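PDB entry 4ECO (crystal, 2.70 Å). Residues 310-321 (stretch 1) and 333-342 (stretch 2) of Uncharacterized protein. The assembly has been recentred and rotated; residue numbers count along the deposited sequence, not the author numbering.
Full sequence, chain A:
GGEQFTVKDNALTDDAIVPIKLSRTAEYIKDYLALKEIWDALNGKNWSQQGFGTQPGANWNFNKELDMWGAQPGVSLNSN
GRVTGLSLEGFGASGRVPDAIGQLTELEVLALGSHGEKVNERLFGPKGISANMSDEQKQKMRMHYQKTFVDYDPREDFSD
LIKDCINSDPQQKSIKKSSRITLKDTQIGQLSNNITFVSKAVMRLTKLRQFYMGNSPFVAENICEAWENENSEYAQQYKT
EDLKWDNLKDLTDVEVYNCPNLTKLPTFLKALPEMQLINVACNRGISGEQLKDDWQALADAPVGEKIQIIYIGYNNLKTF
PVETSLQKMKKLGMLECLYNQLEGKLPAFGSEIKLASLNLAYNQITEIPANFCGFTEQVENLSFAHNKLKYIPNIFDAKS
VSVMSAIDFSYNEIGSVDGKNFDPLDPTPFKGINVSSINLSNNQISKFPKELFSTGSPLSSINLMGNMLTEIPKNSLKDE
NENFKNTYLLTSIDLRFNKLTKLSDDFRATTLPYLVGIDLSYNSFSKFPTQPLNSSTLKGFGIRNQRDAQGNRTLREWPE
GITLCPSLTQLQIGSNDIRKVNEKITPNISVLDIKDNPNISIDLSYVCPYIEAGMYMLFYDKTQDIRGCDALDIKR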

ATOM      1  N   ILE A 310     -12.269  -1.453   3.889  1.00 38.96           N
ATOM      2  CA  ILE A 310     -11.928  -0.963   5.223  1.00 39.17           C
ATOM      3  C   ILE A 310     -10.505  -0.376   5.205  1.00 42.33           C
ATOM      4  O   ILE A 310      -9.538  -1.089   4.923  1.00 43.87           O
ATOM      5  CB  ILE A 310     -12.064  -2.063   6.332  1.00 43.11           C
ATOM      6  CG1 ILE A 310     -13.503  -2.631   6.419  1.00 44.48           C
ATOM      7  CG2 ILE A 310     -11.611  -1.510   7.687  1.00 42.71           C
ATOM      8  CD1 ILE A 310     -13.739  -3.767   7.412  1.00 46.72           C
ATOM      9  N   TYR A 311     -10.388   0.919   5.493  1.00 36.37           N
ATOM     10  CA  TYR A 311      -9.100   1.581   5.675  1.00 35.32           C
ATOM     11  C   TYR A 311      -8.994   1.824   7.177  1.00 39.25           C
ATOM     12  O   TYR A 311      -9.735   2.669   7.698  1.00 38.47           O
ATOM     13  CB  TYR A 311      -8.954   2.877   4.833  1.00 35.98           C
ATOM     14  CG  TYR A 311      -8.983   2.704   3.330  1.00 37.58           C
ATOM     15  CD1 TYR A 311      -7.947   2.057   2.662  1.00 40.29           C
ATOM     16  CD2 TYR A 311     -10.011   3.251   2.565  1.00 37.43           C
ATOM     17  CE1 TYR A 311      -7.960   1.908   1.274  1.00 41.02           C
ATOM     18  CE2 TYR A 311     -10.014   3.144   1.177  1.00 38.40           C
ATOM     19  CZ  TYR A 311      -8.986   2.471   0.533  1.00 46.58           C
ATOM     20  OH  TYR A 311      -8.973   2.373  -0.839  1.00 48.52           O
ATOM     21  N   ILE A 312      -8.183   1.015   7.897  1.00 35.61           N
ATOM     22  CA  ILE A 312      -8.136   1.165   9.352  1.00 36.55           C
ATOM     23  C   ILE A 312      -6.650   1.249   9.839  1.00 42.86           C
ATOM     24  O   ILE A 312      -6.361   1.032  11.030  1.00 42.68           O
ATOM     25  CB  ILE A 312      -8.976   0.045  10.062  1.00 39.96           C
ATOM     26  CG1 ILE A 312      -9.232   0.360  11.549  1.00 40.21           C
ATOM     27  CG2 ILE A 312      -8.442  -1.377   9.819  1.00 41.39           C
ATOM     28  CD1 ILE A 312     -10.551  -0.120  12.101  1.00 46.09           C
ATOM     29  N   GLY A 313      -5.754   1.653   8.930  1.00 39.56           N
ATOM     30  CA  GLY A 313      -4.343   1.849   9.251  1.00 39.08           C
ATOM     31  C   GLY A 313      -4.096   3.028  10.182  1.00 43.00           C
ATOM     32  O   GLY A 313      -5.000   3.844  10.406  1.00 43.15           O
ATOM     33  N   TYR A 314      -2.861   3.140  10.723  1.00 39.35           N
ATOM     34  CA  TYR A 314      -2.441   4.204  11.654  1.00 40.35           C
ATOM     35  C   TYR A 314      -3.397   4.265  12.886  1.00 46.41           C
ATOM     36  O   TYR A 314      -3.900   5.318  13.261  1.00 46.81           O
ATOM     37  CB  TYR A 314      -2.344   5.568  10.960  1.00 41.66           C
ATOM     38  CG  TYR A 314      -1.289   5.646   9.878  1.00 44.22           C
ATOM     39  CD1 TYR A 314       0.027   5.984  10.184  1.00 46.49           C
ATOM     40  CD2 TYR A 314      -1.617   5.448   8.538  1.00 43.84           C
ATOM     41  CE1 TYR A 314       1.000   6.079   9.187  1.00 45.78           C
ATOM     42  CE2 TYR A 314      -0.646   5.523   7.539  1.00 43.47           C
ATOM     43  CZ  TYR A 314       0.656   5.861   7.869  1.00 45.58           C
ATOM     44  OH  TYR A 314       1.610   5.981   6.898  1.00 47.58           O
ATOM     45  N   ASN A 315      -3.618   3.121  13.511  1.00 42.81           N
ATOM     46  CA  ASN A 315      -4.503   3.030  14.647  1.00 42.89           C
ATOM     47  C   ASN A 315      -3.828   2.216  15.752  1.00 47.77           C
ATOM     48  O   ASN A 315      -2.632   1.922  15.637  1.00 47.81           O
ATOM     49  CB  ASN A 315      -5.856   2.441  14.215  1.00 39.89           C
ATOM     50  CG  ASN A 315      -6.795   3.475  13.644  1.00 44.01           C
ATOM     51  OD1 ASN A 315      -7.066   4.521  14.257  1.00 36.52           O
ATOM     52  ND2 ASN A 315      -7.390   3.168  12.503  1.00 32.03           N
ATOM     53  N   ASN A 316      -4.567   1.892  16.837  1.00 43.00           N
ATOM     54  CA  ASN A 316      -3.989   1.200  17.974  1.00 42.59           C
ATOM     55  C   ASN A 316      -4.494  -0.243  18.162  1.00 49.22           C
ATOM     56  O   ASN A 316      -4.260  -0.811  19.245  1.00 52.39           O
ATOM     57  CB  ASN A 316      -4.293   1.997  19.234  1.00 39.99           C
ATOM     58  CG  ASN A 316      -3.778   3.410  19.228  1.00 55.72           C
ATOM     59  OD1 ASN A 316      -2.588   3.703  18.979  1.00 40.63           O
ATOM     60  ND2 ASN A 316      -4.674   4.321  19.533  1.00 51.91           N
ATOM     61  N   LEU A 317      -5.141  -0.853  17.136  1.00 43.75           N
ATOM     62  CA  LEU A 317      -5.682  -2.218  17.219  1.00 44.28           C
ATOM     63  C   LEU A 317      -4.663  -3.238  17.704  1.00 50.03           C
ATOM     64  O   LEU A 317      -3.576  -3.305  17.134  1.00 50.74           O
ATOM     65  CB  LEU A 317      -6.201  -2.700  15.860  1.00 43.94           C
ATOM     66  CG  LEU A 317      -7.417  -2.037  15.268  1.00 48.10           C
ATOM     67  CD1 LEU A 317      -7.552  -2.419  13.784  1.00 47.19           C
ATOM     68  CD2 LEU A 317      -8.667  -2.393  16.059  1.00 50.54           C
ATOM     69  N   LYS A 318      -5.000  -4.032  18.739  1.00 46.69           N
ATOM     70  CA  LYS A 318      -4.109  -5.099  19.220  1.00 46.51           C
ATOM     71  C   LYS A 318      -4.547  -6.432  18.619  1.00 47.24           C
ATOM     72  O   LYS A 318      -3.748  -7.352  18.534  1.00 46.22           O
ATOM     73  CB  LYS A 318      -4.046  -5.164  20.756  1.00 49.90           C
ATOM     74  CG  LYS A 318      -3.069  -4.160  21.355  1.00 65.24           C
ATOM     75  CD  LYS A 318      -3.247  -4.095  22.849  1.00 79.71           C
ATOM     76  CE  LYS A 318      -2.635  -2.855  23.446  1.00103.65           C
ATOM     77  NZ  LYS A 318      -3.235  -2.542  24.780  1.00117.73           N
ATOM     78  N   THR A 319      -5.800  -6.511  18.154  1.00 43.14           N
ATOM     79  CA  THR A 319      -6.382  -7.693  17.500  1.00 43.86           C
ATOM     80  C   THR A 319      -7.645  -7.254  16.744  1.00 48.95           C
ATOM     81  O   THR A 319      -8.077  -6.110  16.869  1.00 47.52           O
ATOM     82  CB  THR A 319      -6.675  -8.844  18.524  1.00 49.05           C
ATOM     83  OG1 THR A 319      -6.893 -10.094  17.842  1.00 54.21           O
ATOM     84  CG2 THR A 319      -7.841  -8.537  19.450  1.00 40.59           C
ATOM     85  N   PHE A 320      -8.221  -8.183  15.970  1.00 46.95           N
ATOM     86  CA  PHE A 320      -9.456  -8.025  15.206  1.00 45.98           C
ATOM     87  C   PHE A 320     -10.634  -8.456  16.031  1.00 52.84           C
ATOM     88  O   PHE A 320     -10.437  -9.257  16.952  1.00 52.81           O
ATOM     89  CB  PHE A 320      -9.411  -8.914  13.930  1.00 46.46           C
ATOM     90  CG  PHE A 320      -8.465  -8.560  12.809  1.00 45.33           C
ATOM     91  CD1 PHE A 320      -7.723  -7.384  12.842  1.00 45.76           C
ATOM     92  CD2 PHE A 320      -8.343  -9.386  11.702  1.00 46.93           C
ATOM     93  CE1 PHE A 320      -6.873  -7.049  11.796  1.00 45.09           C
ATOM     94  CE2 PHE A 320      -7.485  -9.050  10.657  1.00 48.68           C
ATOM     95  CZ  PHE A 320      -6.757  -7.882  10.711  1.00 45.23           C
ATOM     96  N   PRO A 321     -11.887  -8.082  15.642  1.00 51.66           N
ATOM     97  CA  PRO A 321     -13.068  -8.654  16.313  1.00 53.46           C
ATOM     98  C   PRO A 321     -13.113 -10.194  16.182  1.00 60.18           C
ATOM     99  O   PRO A 321     -12.409 -10.775  15.335  1.00 59.34           O
ATOM    100  CB  PRO A 321     -14.229  -8.012  15.547  1.00 54.41           C
ATOM    101  CG  PRO A 321     -13.660  -6.761  14.985  1.00 56.55           C
ATOM    102  CD  PRO A 321     -12.306  -7.173  14.555  1.00 51.90           C
ATOM    103  N   GLY A 333     -13.829  -6.956   0.657  1.00 45.92           N
ATOM    104  CA  GLY A 333     -12.860  -7.184  -0.410  1.00 45.16           C
ATOM    105  C   GLY A 333     -11.521  -6.492  -0.244  1.00 47.99           C
ATOM    106  O   GLY A 333     -10.534  -6.862  -0.899  1.00 47.12           O
HETATM  107  N   MSE A 334     -11.467  -5.465   0.615  1.00 43.42           N
HETATM  108  CA  MSE A 334     -10.221  -4.719   0.842  1.00 40.67           C
HETATM  109  C   MSE A 334     -10.039  -4.413   2.317  1.00 43.25           C
HETATM  110  O   MSE A 334     -10.944  -3.868   2.967  1.00 40.89           O
HETATM  111  CB  MSE A 334     -10.187  -3.424   0.036  1.00 41.68           C
HETATM  112  CG  MSE A 334      -9.979  -3.629  -1.456  1.00 48.60           C
HETATM  113 SE   MSE A 334     -10.092  -1.944  -2.453  0.75 55.64          SE
HETATM  114  CE  MSE A 334      -8.537  -0.973  -1.633  1.00 49.43           C
ATOM    115  N   LEU A 335      -8.859  -4.799   2.853  1.00 39.74           N
ATOM    116  CA  LEU A 335      -8.514  -4.539   4.246  1.00 38.22           C
ATOM    117  C   LEU A 335      -7.072  -4.106   4.347  1.00 43.27           C
ATOM    118  O   LEU A 335      -6.185  -4.775   3.777  1.00 43.49           O
ATOM    119  CB  LEU A 335      -8.776  -5.774   5.120  1.00 37.84           C
ATOM    120  CG  LEU A 335      -8.435  -5.676   6.601  1.00 40.77           C
ATOM    121  CD1 LEU A 335      -9.304  -4.605   7.323  1.00 40.17           C
ATOM    122  CD2 LEU A 335      -8.565  -7.027   7.252  1.00 44.33           C
ATOM    123  N   GLU A 336      -6.840  -2.971   5.045  1.00 38.21           N
ATOM    124  CA  GLU A 336      -5.488  -2.484   5.311  1.00 37.87           C
ATOM    125  C   GLU A 336      -5.447  -2.080   6.791  1.00 44.81           C
ATOM    126  O   GLU A 336      -6.371  -1.409   7.280  1.00 45.04           O
ATOM    127  CB  GLU A 336      -5.005  -1.369   4.329  1.00 38.37           C
ATOM    128  CG  GLU A 336      -5.472   0.074   4.546  1.00 40.86           C
ATOM    129  CD  GLU A 336      -4.812   0.874   5.659  1.00 53.34           C
ATOM    130  OE1 GLU A 336      -3.726   0.471   6.130  1.00 43.20           O
ATOM    131  OE2 GLU A 336      -5.382   1.914   6.057  1.00 54.69           O
ATOM    132  N   CYS A 337      -4.405  -2.561   7.515  1.00 43.04           N
ATOM    133  CA  CYS A 337      -4.171  -2.293   8.940  1.00 43.36           C
ATOM    134  C   CYS A 337      -2.726  -1.832   9.161  1.00 43.54           C
ATOM    135  O   CYS A 337      -2.145  -2.131  10.210  1.00 42.48           O
ATOM    136  CB  CYS A 337      -4.492  -3.510   9.803  1.00 45.51           C
ATOM    137  SG  CYS A 337      -6.078  -4.284   9.448  1.00 51.07           S
ATOM    138  N   LEU A 338      -2.151  -1.108   8.189  1.00 38.64           N
ATOM    139  CA  LEU A 338      -0.804  -0.563   8.304  1.00 38.76           C
ATOM    140  C   LEU A 338      -0.624   0.218   9.593  1.00 43.98           C
ATOM    141  O   LEU A 338      -1.513   0.973   9.977  1.00 46.60           O
ATOM    142  CB  LEU A 338      -0.508   0.365   7.128  1.00 38.68           C
ATOM    143  CG  LEU A 338      -0.171  -0.275   5.797  1.00 44.49           C
ATOM    144  CD1 LEU A 338      -0.441   0.699   4.671  1.00 45.10           C
ATOM    145  CD2 LEU A 338       1.281  -0.662   5.742  1.00 46.22           C
ATOM    146  N   TYR A 339       0.496   0.015  10.276  1.00 38.46           N
ATOM    147  CA  TYR A 339       0.890   0.727  11.483  1.00 38.58           C
ATOM    148  C   TYR A 339      -0.196   0.701  12.551  1.00 44.00           C
ATOM    149  O   TYR A 339      -0.783   1.730  12.909  1.00 44.25           O
ATOM    150  CB  TYR A 339       1.290   2.183  11.167  1.00 39.79           C
ATOM    151  CG  TYR A 339       2.320   2.306  10.073  1.00 41.81           C
ATOM    152  CD1 TYR A 339       3.675   2.172  10.348  1.00 43.69           C
ATOM    153  CD2 TYR A 339       1.944   2.563   8.763  1.00 43.05           C
ATOM    154  CE1 TYR A 339       4.635   2.303   9.342  1.00 44.58           C
ATOM    155  CE2 TYR A 339       2.894   2.694   7.748  1.00 44.39           C
ATOM    156  CZ  TYR A 339       4.240   2.571   8.045  1.00 54.49           C
ATOM    157  OH  TYR A 339       5.175   2.715   7.045  1.00 62.62           O
ATOM    158  N   ASN A 340      -0.450  -0.494  13.059  1.00 40.88           N
ATOM    159  CA  ASN A 340      -1.345  -0.737  14.181  1.00 41.15           C
ATOM    160  C   ASN A 340      -0.486  -1.410  15.253  1.00 45.99           C
ATOM    161  O   ASN A 340       0.740  -1.314  15.178  1.00 45.83           O
ATOM    162  CB  ASN A 340      -2.582  -1.559  13.758  1.00 41.95           C
ATOM    163  CG  ASN A 340      -3.774  -0.736  13.323  1.00 55.27           C
ATOM    164  OD1 ASN A 340      -4.625  -0.367  14.141  1.00 44.59           O
ATOM    165  ND2 ASN A 340      -3.906  -0.497  12.019  1.00 40.73           N
ATOM    166  N   GLN A 341      -1.090  -2.102  16.216  1.00 43.10           N
ATOM    167  CA  GLN A 341      -0.346  -2.799  17.256  1.00 43.70           C
ATOM    168  C   GLN A 341      -0.764  -4.256  17.297  1.00 49.89           C
ATOM    169  O   GLN A 341      -0.769  -4.865  18.377  1.00 52.45           O
ATOM    170  CB  GLN A 341      -0.621  -2.136  18.604  1.00 45.63           C
ATOM    171  CG  GLN A 341       0.066  -0.817  18.869  1.00 48.40           C
ATOM    172  CD  GLN A 341      -0.221  -0.468  20.311  1.00 85.16           C
ATOM    173  OE1 GLN A 341      -1.260   0.122  20.627  1.00 78.11           O
ATOM    174  NE2 GLN A 341       0.629  -0.944  21.237  1.00 87.27           N
ATOM    175  N   LEU A 342      -1.206  -4.788  16.129  1.00 44.25           N
ATOM    176  CA  LEU A 342      -1.728  -6.150  15.994  1.00 43.89           C
ATOM    177  C   LEU A 342      -0.692  -7.147  16.478  1.00 51.63           C
ATOM    178  O   LEU A 342       0.440  -7.139  16.005  1.00 53.44           O
ATOM    179  CB  LEU A 342      -2.158  -6.463  14.544  1.00 42.09           C
ATOM    180  CG  LEU A 342      -3.303  -5.637  13.927  1.00 43.40           C
ATOM    181  CD1 LEU A 342      -3.423  -5.935  12.470  1.00 42.53           C
ATOM    182  CD2 LEU A 342      -4.626  -5.939  14.573  1.00 43.65           C
TER

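Two parallel segments of one chain illustrate how an apolar cluster can lie beside a ladder of backbone hydrogen bonds. In the apolar centre, the ring of Phe320 gathers three side chains of the second stretch: its CE1 lies 3.7 Å from both Leu342 CD1 and Cys337 SG, and its CZ 4.0 Å from Leu335 CD2. Ile310 and Ile312 extend this cluster, with Ile310 CG2 3.9 Å from Leu335 CD1 and Ile312 CG2 3.8 Å from Cys337 SG.

Beside it runs a short parallel bridge. Ile310 N donates to Met334 O (2.9 Å), Glu336 N to Ile310 O (3.3 Å), and Ile312 N to Glu336 O (3.1 Å).

Beyond the strands, side chains join the backbone in the pairing. Asn340 ND2 donates to Ile312 O (3.1 Å) and to Cys337 O within its own stretch (3.0 Å), while Asn340 OD1 accepts from Leu317 N (3.1 Å); one amide thus ties both turns together. Glu336 acts similarly, OE2 accepting from Gly313 N (2.9 Å) and OE1 from Leu338 N (3.0 Å). A CB on Gly313 would clash with Glu336 OE1.

Farther out, Tyr314 N donates to Leu338 O (2.7 Å), and the Tyr314 and Tyr339 rings lie near parallel but slid apart. Gln341 N closes the edge, donating to Leu317 O (2.9 Å).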